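Local atomic coordinates of protein-glutamine gamma-glutamyltransferase (Pagrus major, PDB entry 1G0D), a protein that probably catalyses the calcium-dependent cross-linking of proteins, joining peptide-bound glutamine to the amino groups of lysine side chains or of small primary amines. Residues A[231-242]-A[265-275]. Sequence-based numbering, arbitrary orientation.
Sequences VLTGRWEEPYTD and RPVKYGQCWVF
Leu232 and Gly234 pair in parallel with Val267 and Gly270, on the chain that leads into the helix bearing the active-site cysteine, Cys272, in the papain-like core of the transglutaminase fold. Thr233 N donates to Val267 O at 2.7 Å, and beyond the cis peptide before Tyr269 the pairing resumes with Gly270 N to Thr233 O and Arg235 N to Gly270 O. On the face of Leu232, CD2 packs on Val267 CB while CD1 reaches the helix, 3.8 Å from Val274 CG1 and in plane at the edge of the Phe275 ring; Ile255 of helix 253-261 also touches Leu232 and Val274.

The Tyr269 ring lies between two side chains: Lys268 CB sits over the centre of one ring face, and Arg235 runs along the opposite face, its guanidinium plane 30° from the ring. With CG anti to the backbone N (chi1 -179°) and bends at chi2 and chi3, Arg235 brings NE and NH1 side-on to Pro239 O, which lies in the guanidinium plane. Both bonds end on one oxygen of its own loop, the shorter from Arg235 NH1 to Pro239 O at 2.7 Å. Tyr240 O approaches the ring edge of Tyr269 in plane, and Asp242 N donates to Tyr269 OH at 3.0 Å.

Nearer the catalytic centre, the Trp236 ring slides past Gln271 and meets Phe275 rim to rim, the planes at 76°, with CZ2 3.6 Å from Phe275 CE2. Trp236 also touches Tyr515, a residue important for activity, while the side chain of Cys272 lies beside His332. Gln271, at the N-cap position, has a side chain extended beyond CG that brings its amide to the loop: NE2 donates to Tyr240 OH, which also bonds to Glu555, and, in the carbonyl plane, to Arg235 O at 2.6 Å.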
loop_
_atom_site.group_PDB
_atom_site.type_symbol
_atom_site.label_atom_id
_atom_site.label_comp_id
_atom_site.label_asym_id
_atom_site.label_seq_id
_atom_site.Cartn_x
_atom_site.Cartn_y
_atom_site.Cartn_z
ATOM N N VAL A 231 -12.745 -2.324 -5.178
ATOM C CA VAL A 231 -12.830 -2.538 -3.747
ATOM C C VAL A 231 -13.089 -1.272 -2.965
ATOM O O VAL A 231 -13.808 -1.303 -1.954
ATOM C CB VAL A 231 -11.554 -3.201 -3.221
ATOM C CG1 VAL A 231 -11.520 -3.253 -1.622
ATOM C CG2 VAL A 231 -11.487 -4.544 -3.826
ATOM N N LEU A 232 -12.507 -0.162 -3.415
ATOM C CA LEU A 232 -12.674 1.106 -2.721
ATOM C C LEU A 232 -13.083 2.232 -3.643
ATOM O O LEU A 232 -12.779 2.242 -4.835
ATOM C CB LEU A 232 -11.368 1.523 -2.065
ATOM C CG LEU A 232 -10.921 0.856 -0.770
ATOM C CD1 LEU A 232 -9.412 0.995 -0.634
ATOM C CD2 LEU A 232 -11.651 1.494 0.412
ATOM N N THR A 233 -13.755 3.208 -3.052
ATOM C CA THR A 233 -14.185 4.390 -3.756
ATOM C C THR A 233 -13.194 5.472 -3.307
ATOM O O THR A 233 -12.915 5.613 -2.110
ATOM C CB THR A 233 -15.636 4.750 -3.329
ATOM O OG1 THR A 233 -16.550 3.855 -3.973
ATOM C CG2 THR A 233 -15.989 6.155 -3.720
ATOM N N GLY A 234 -12.633 6.223 -4.248
ATOM C CA GLY A 234 -11.706 7.259 -3.839
ATOM C C GLY A 234 -12.403 8.586 -3.596
ATOM O O GLY A 234 -13.326 8.953 -4.322
ATOM N N ARG A 235 -11.981 9.296 -2.551
ATOM C CA ARG A 235 -12.515 10.613 -2.239
ATOM C C ARG A 235 -11.290 11.403 -1.802
ATOM O O ARG A 235 -10.743 11.169 -0.722
ATOM C CB ARG A 235 -13.492 10.570 -1.086
ATOM C CG ARG A 235 -14.098 11.937 -0.755
ATOM C CD ARG A 235 -15.348 12.117 -1.590
ATOM N NE ARG A 235 -16.430 12.710 -0.827
ATOM C CZ ARG A 235 -17.718 12.529 -1.104
ATOM N NH1 ARG A 235 -18.631 13.112 -0.354
ATOM N NH2 ARG A 235 -18.094 11.770 -2.128
ATOM N N TRP A 236 -10.869 12.340 -2.646
ATOM C CA TRP A 236 -9.688 13.116 -2.388
ATOM C C TRP A 236 -9.862 14.307 -1.495
ATOM O O TRP A 236 -8.867 14.911 -1.086
ATOM C CB TRP A 236 -9.037 13.463 -3.726
ATOM C CG TRP A 236 -8.782 12.159 -4.489
ATOM C CD1 TRP A 236 -9.614 11.585 -5.398
ATOM C CD2 TRP A 236 -7.741 11.175 -4.232
ATOM N NE1 TRP A 236 -9.175 10.303 -5.714
ATOM C CE2 TRP A 236 -8.037 10.034 -5.012
ATOM C CE3 TRP A 236 -6.604 11.153 -3.415
ATOM C CZ2 TRP A 236 -7.243 8.895 -5.001
ATOM C CZ3 TRP A 236 -5.810 10.011 -3.412
ATOM C CH2 TRP A 236 -6.140 8.901 -4.202
ATOM N N GLU A 237 -11.115 14.646 -1.173
ATOM C CA GLU A 237 -11.360 15.747 -0.245
ATOM C C GLU A 237 -12.497 15.580 0.734
ATOM O O GLU A 237 -13.574 15.033 0.446
ATOM C CB GLU A 237 -11.470 17.114 -0.939
ATOM C CG GLU A 237 -10.581 18.175 -0.261
ATOM C CD GLU A 237 -10.987 19.576 -0.578
ATOM O OE1 GLU A 237 -11.784 19.749 -1.517
ATOM O OE2 GLU A 237 -10.511 20.501 0.108
ATOM N N GLU A 238 -12.156 16.129 1.902
ATOM C CA GLU A 238 -12.843 16.144 3.181
ATOM C C GLU A 238 -14.316 15.869 3.453
ATOM O O GLU A 238 -14.597 15.073 4.349
ATOM C CB GLU A 238 -12.354 17.357 3.942
ATOM C CG GLU A 238 -13.240 17.809 4.969
ATOM C CD GLU A 238 -13.961 19.009 4.501
ATOM O OE1 GLU A 238 -15.202 18.934 4.557
ATOM O OE2 GLU A 238 -13.296 20.003 4.075
ATOM N N PRO A 239 -15.278 16.516 2.787
ATOM C CA PRO A 239 -16.603 16.013 3.258
ATOM C C PRO A 239 -16.816 14.539 2.800
ATOM O O PRO A 239 -17.264 14.279 1.686
ATOM C CB PRO A 239 -17.608 16.967 2.632
ATOM C CG PRO A 239 -16.860 17.582 1.480
ATOM C CD PRO A 239 -15.376 17.589 1.800
ATOM N N TYR A 240 -16.467 13.586 3.661
ATOM C CA TYR A 240 -16.563 12.167 3.322
ATOM C C TYR A 240 -17.919 11.705 3.746
ATOM O O TYR A 240 -18.071 10.698 4.441
ATOM C CB TYR A 240 -15.496 11.387 4.080
ATOM C CG TYR A 240 -14.099 11.878 3.805
ATOM C CD1 TYR A 240 -13.477 11.647 2.573
ATOM C CD2 TYR A 240 -13.421 12.627 4.744
ATOM C CE1 TYR A 240 -12.218 12.164 2.298
ATOM C CE2 TYR A 240 -12.168 13.145 4.481
ATOM C CZ TYR A 240 -11.577 12.914 3.266
ATOM O OH TYR A 240 -10.335 13.456 3.035
ATOM N N THR A 241 -18.912 12.441 3.272
ATOM C CA THR A 241 -20.278 12.221 3.675
ATOM C C THR A 241 -20.829 10.836 3.933
ATOM O O THR A 241 -21.260 10.559 5.066
ATOM C CB THR A 241 -21.248 12.995 2.772
ATOM O OG1 THR A 241 -20.961 12.723 1.403
ATOM C CG2 THR A 241 -21.091 14.477 3.026
ATOM N N ASP A 242 -20.827 9.938 2.968
ATOM C CA ASP A 242 -21.460 8.679 3.328
ATOM C C ASP A 242 -20.555 7.485 3.430
ATOM O O ASP A 242 -20.813 6.444 2.829
ATOM C CB ASP A 242 -22.602 8.406 2.363
ATOM C CG ASP A 242 -23.438 9.648 2.099
ATOM O OD1 ASP A 242 -24.212 10.049 3.013
ATOM O OD2 ASP A 242 -23.308 10.222 0.984
ATOM N N ARG A 265 -19.204 -4.339 -3.223
ATOM C CA ARG A 265 -19.618 -2.970 -3.337
ATOM C C ARG A 265 -18.494 -2.032 -2.941
ATOM O O ARG A 265 -18.114 -2.025 -1.779
ATOM C CB ARG A 265 -20.767 -2.770 -2.389
ATOM C CG ARG A 265 -22.050 -2.494 -3.050
ATOM C CD ARG A 265 -22.947 -1.859 -2.026
ATOM N NE ARG A 265 -24.332 -1.811 -2.471
ATOM C CZ ARG A 265 -25.168 -2.847 -2.447
ATOM N NH1 ARG A 265 -26.415 -2.690 -2.887
ATOM N NH2 ARG A 265 -24.771 -4.033 -1.982
ATOM N N PRO A 266 -17.985 -1.189 -3.877
ATOM C CA PRO A 266 -16.902 -0.268 -3.530
ATOM C C PRO A 266 -17.092 0.313 -2.141
ATOM O O PRO A 266 -18.186 0.729 -1.785
ATOM C CB PRO A 266 -16.979 0.794 -4.622
ATOM C CG PRO A 266 -17.359 0.022 -5.811
ATOM C CD PRO A 266 -18.381 -1.018 -5.289
ATOM N N VAL A 267 -16.027 0.325 -1.344
ATOM C CA VAL A 267 -16.093 0.830 0.018
ATOM C C VAL A 267 -15.763 2.298 0.056
ATOM O O VAL A 267 -14.818 2.719 -0.603
ATOM C CB VAL A 267 -15.103 0.063 0.884
ATOM C CG1 VAL A 267 -15.101 0.592 2.297
ATOM C CG2 VAL A 267 -15.443 -1.420 0.839
ATOM N N LYS A 268 -16.547 3.081 0.798
ATOM C CA LYS A 268 -16.278 4.518 0.924
ATOM C C LYS A 268 -15.525 4.851 2.218
ATOM O O LYS A 268 -16.056 4.623 3.300
ATOM C CB LYS A 268 -17.587 5.285 0.935
ATOM C CG LYS A 268 -18.400 5.182 -0.338
ATOM C CD LYS A 268 -19.460 6.271 -0.369
ATOM C CE LYS A 268 -20.597 5.909 -1.258
ATOM N NZ LYS A 268 -21.033 4.538 -0.917
ATOM N N TYR A 269 -14.324 5.425 2.145
ATOM C CA TYR A 269 -13.647 5.836 0.906
ATOM C C TYR A 269 -12.169 5.488 1.057
ATOM O O TYR A 269 -11.739 5.018 2.082
ATOM C CB TYR A 269 -13.740 7.371 0.717
ATOM C CG TYR A 269 -15.149 7.972 0.627
ATOM C CD1 TYR A 269 -15.890 7.967 -0.573
ATOM C CD2 TYR A 269 -15.725 8.564 1.738
ATOM C CE1 TYR A 269 -17.183 8.549 -0.630
ATOM C CE2 TYR A 269 -16.996 9.138 1.692
ATOM C CZ TYR A 269 -17.734 9.136 0.526
ATOM O OH TYR A 269 -19.021 9.697 0.572
ATOM N N GLY A 270 -11.377 5.767 0.048
ATOM C CA GLY A 270 -9.969 5.499 0.188
ATOM C C GLY A 270 -9.142 6.589 -0.477
ATOM O O GLY A 270 -9.655 7.412 -1.249
ATOM N N GLN A 271 -7.858 6.616 -0.132
ATOM C CA GLN A 271 -6.897 7.541 -0.729
ATOM C C GLN A 271 -5.650 6.709 -1.099
ATOM O O GLN A 271 -5.554 5.557 -0.681
ATOM C CB GLN A 271 -6.590 8.681 0.236
ATOM C CG GLN A 271 -7.474 9.863 -0.077
ATOM C CD GLN A 271 -7.713 10.800 1.094
ATOM O OE1 GLN A 271 -6.930 10.864 2.066
ATOM N NE2 GLN A 271 -8.806 11.551 1.001
ATOM N N CYS A 272 -4.700 7.270 -1.854
ATOM C CA CYS A 272 -3.554 6.487 -2.308
ATOM C C CYS A 272 -2.884 5.483 -1.377
ATOM O O CYS A 272 -2.732 4.333 -1.784
ATOM C CB CYS A 272 -2.511 7.371 -2.994
ATOM S SG CYS A 272 -1.463 8.275 -1.947
ATOM N N TRP A 273 -2.509 5.838 -0.154
ATOM C CA TRP A 273 -1.878 4.828 0.725
ATOM C C TRP A 273 -2.842 3.708 1.209
ATOM O O TRP A 273 -2.387 2.622 1.577
ATOM C CB TRP A 273 -1.176 5.480 1.936
ATOM C CG TRP A 273 -2.139 5.897 2.938
ATOM C CD1 TRP A 273 -2.625 5.151 3.971
ATOM C CD2 TRP A 273 -2.880 7.116 2.935
ATOM N NE1 TRP A 273 -3.634 5.824 4.604
ATOM C CE2 TRP A 273 -3.814 7.039 3.985
ATOM C CE3 TRP A 273 -2.851 8.269 2.141
ATOM C CZ2 TRP A 273 -4.714 8.074 4.264
ATOM C CZ3 TRP A 273 -3.734 9.286 2.413
ATOM C CH2 TRP A 273 -4.654 9.184 3.464
ATOM N N VAL A 274 -4.156 3.953 1.228
ATOM C CA VAL A 274 -5.124 2.913 1.615
ATOM C C VAL A 274 -5.328 1.870 0.482
ATOM O O VAL A 274 -5.646 0.701 0.751
ATOM C CB VAL A 274 -6.504 3.517 1.929
ATOM C CG1 VAL A 274 -7.445 2.430 2.313
ATOM C CG2 VAL A 274 -6.410 4.454 3.045
ATOM N N PHE A 275 -5.146 2.304 -0.775
ATOM C CA PHE A 275 -5.264 1.456 -1.974
ATOM C C PHE A 275 -4.031 0.564 -1.995
ATOM O O PHE A 275 -4.114 -0.609 -2.298
ATOM C CB PHE A 275 -5.173 2.261 -3.284
ATOM C CG PHE A 275 -6.296 3.206 -3.524
ATOM C CD1 PHE A 275 -7.526 3.033 -2.900
ATOM C CD2 PHE A 275 -6.074 4.353 -4.301
ATOM C CE1 PHE A 275 -8.513 3.996 -3.020
ATOM C CE2 PHE A 275 -7.052 5.340 -4.438
ATOM C CZ PHE A 275 -8.273 5.165 -3.795
HETATM O O HOH W 1 -19.665 3.288 -3.294
HETATM O O HOH W 2 -20.336 9.618 -1.937
#